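Local coordinates for protein MEM-A1 (PDB 6E0S) that is a zinc-dependent subclass B3 metallo-beta-lactamase from a soil metagenome, and so probably hydrolyses the beta-lactam ring of antibiotics, at residues P27-F31 with H73-L77. Numbering follows the deposited sequence.
Sequences PQEPF and HIRQL
Pro-30 presses its ring against His-73, Gln-76 and Leu-77 at the C-terminal end of helix 66-76, where Leu-77 follows. Its CD, standing where another residue would carry an N-H, packs 3.6 Å from CD2 of His-73; its CG faces the amide of Gln-76, and its CB meets CD1 of Leu-77, an apolar branch suited to it, at 4.0 Å. Beside it, NE2 of Gln-76 donates to OE2 of Glu-29 over 2.7 Å, reaching the syn side of the carboxylate at an N-H...O angle of 148°. A water donates to OE1 of Glu-29 and to OE1 of Gln-76, so the amide serves as both donor and acceptor. The chi1 of Gln-76, 176°, swings CG away from the backbone N and the extended chain carries the amide out to Glu-29, which bends at chi2 to meet it.

NE2 of His-73 comes within 3.0 Å of O of Gln-28, at an angle too poor for a hydrogen bond. It is instead hydrogen-bonded, at 2.8 Å, to a second water in the ring plane, which accepts from N of Gln-28. ND1 is hydrogen-bonded to the carbonyl O of Val-40; histidine suits this place because a partner on each nitrogen probably holds the ring's rotation. Gln-28 braces the loop: its NE2 donates to O of Glu-29, and its OE1 accepts from Arg-43.

Helix 66-76 is the beta-alpha-beta crossover between parallel strands 56-59 and 84-88 of the metallo-beta-lactamase fold; the loop entering strand 31-34, at the edge of the same sheet, packs on its end, with Tyr-38 of strand 37-39 touching Leu-77 and Trp-244 of helix 243-247 touching Gln-28.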
loop_
_atom_site.group_PDB
_atom_site.type_symbol
_atom_site.label_atom_id
_atom_site.label_comp_id
_atom_site.label_asym_id
_atom_site.label_seq_id
_atom_site.Cartn_x
_atom_site.Cartn_y
_atom_site.Cartn_z
ATOM N N PRO A 27 12.390 3.409 13.991
ATOM C CA PRO A 27 12.102 4.834 13.776
ATOM C C PRO A 27 12.432 5.302 12.364
ATOM O O PRO A 27 13.373 4.825 11.721
ATOM C CB PRO A 27 12.999 5.532 14.806
ATOM C CG PRO A 27 13.180 4.522 15.887
ATOM C CD PRO A 27 13.241 3.197 15.178
ATOM N N GLN A 28 11.636 6.259 11.896
ATOM C CA GLN A 28 11.836 6.895 10.599
ATOM C C GLN A 28 11.216 8.280 10.669
ATOM O O GLN A 28 10.004 8.414 10.858
ATOM C CB GLN A 28 11.198 6.068 9.474
ATOM C CG GLN A 28 11.201 6.756 8.118
ATOM C CD GLN A 28 12.613 6.987 7.604
ATOM O OE1 GLN A 28 13.460 6.071 7.628
ATOM N NE2 GLN A 28 12.894 8.221 7.173
ATOM N N GLU A 29 12.020 9.308 10.498
ATOM C CA GLU A 29 11.464 10.656 10.452
ATOM C C GLU A 29 10.594 10.847 9.213
ATOM O O GLU A 29 10.959 10.417 8.113
ATOM C CB GLU A 29 12.569 11.705 10.452
ATOM C CG GLU A 29 13.270 11.854 11.813
ATOM C CD GLU A 29 12.296 12.252 12.949
ATOM O OE1 GLU A 29 12.086 11.444 13.877
ATOM O OE2 GLU A 29 11.744 13.376 12.900
ATOM N N PRO A 30 9.467 11.525 9.355
ATOM C CA PRO A 30 8.598 11.781 8.201
ATOM C C PRO A 30 9.194 12.841 7.290
ATOM O O PRO A 30 10.089 13.605 7.672
ATOM C CB PRO A 30 7.294 12.266 8.844
ATOM C CG PRO A 30 7.723 12.840 10.202
ATOM C CD PRO A 30 8.872 11.959 10.640
ATOM N N PHE A 31 8.684 12.895 6.071
ATOM C CA PHE A 31 9.214 13.850 5.107
ATOM C C PHE A 31 8.186 14.122 4.033
ATOM O O PHE A 31 7.375 13.256 3.692
ATOM C CB PHE A 31 10.516 13.359 4.441
ATOM C CG PHE A 31 10.475 11.909 3.938
ATOM C CD1 PHE A 31 10.793 10.854 4.795
ATOM C CD2 PHE A 31 10.197 11.619 2.601
ATOM C CE1 PHE A 31 10.771 9.534 4.325
ATOM C CE2 PHE A 31 10.195 10.292 2.122
ATOM C CZ PHE A 31 10.482 9.254 2.994
ATOM N N HIS A 73 3.800 10.936 13.580
ATOM C CA HIS A 73 4.396 11.525 12.387
ATOM C C HIS A 73 3.465 12.554 11.751
ATOM O O HIS A 73 3.904 13.637 11.336
ATOM C CB HIS A 73 4.725 10.411 11.381
ATOM C CG HIS A 73 5.875 9.555 11.808
ATOM N ND1 HIS A 73 6.093 8.292 11.303
ATOM C CD2 HIS A 73 6.850 9.767 12.722
ATOM C CE1 HIS A 73 7.167 7.772 11.865
ATOM N NE2 HIS A 73 7.637 8.633 12.744
ATOM N N ILE A 74 2.178 12.214 11.636
ATOM C CA ILE A 74 1.183 13.153 11.121
ATOM C C ILE A 74 1.174 14.438 11.956
ATOM O O ILE A 74 1.270 15.546 11.413
ATOM C CB ILE A 74 -0.201 12.471 11.067
ATOM C CG1 ILE A 74 -0.189 11.379 9.991
ATOM C CG2 ILE A 74 -1.329 13.494 10.748
ATOM C CD1 ILE A 74 -1.411 10.364 10.098
ATOM N N ARG A 75 1.107 14.309 13.293
ATOM C CA ARG A 75 1.067 15.489 14.160
ATOM C C ARG A 75 2.368 16.275 14.080
ATOM O O ARG A 75 2.368 17.517 14.076
ATOM C CB ARG A 75 0.819 15.080 15.618
ATOM C CG ARG A 75 -0.460 14.323 15.908
ATOM C CD ARG A 75 -0.671 14.154 17.417
ATOM N NE ARG A 75 -1.708 13.171 17.687
ATOM C CZ ARG A 75 -1.489 11.925 18.094
ATOM N NH1 ARG A 75 -0.244 11.503 18.335
ATOM N NH2 ARG A 75 -2.527 11.105 18.305
ATOM N N GLN A 76 3.487 15.560 14.020
ATOM C CA GLN A 76 4.786 16.218 13.999
ATOM C C GLN A 76 4.888 17.154 12.804
ATOM O O GLN A 76 5.473 18.242 12.903
ATOM C CB GLN A 76 5.873 15.146 13.963
ATOM C CG GLN A 76 7.274 15.615 13.834
ATOM C CD GLN A 76 8.240 14.427 13.805
ATOM O OE1 GLN A 76 7.839 13.268 14.010
ATOM N NE2 GLN A 76 9.503 14.714 13.569
ATOM N N LEU A 77 4.317 16.746 11.667
ATOM C CA LEU A 77 4.345 17.576 10.467
ATOM C C LEU A 77 3.402 18.771 10.541
ATOM O O LEU A 77 3.423 19.608 9.627
ATOM C CB LEU A 77 3.992 16.735 9.233
ATOM C CG LEU A 77 4.991 15.659 8.790
ATOM C CD1 LEU A 77 4.334 14.753 7.728
ATOM C CD2 LEU A 77 6.273 16.270 8.226
HETATM O O HOH W 1 9.869 7.785 14.147
HETATM O O HOH W 2 9.475 11.068 14.502
#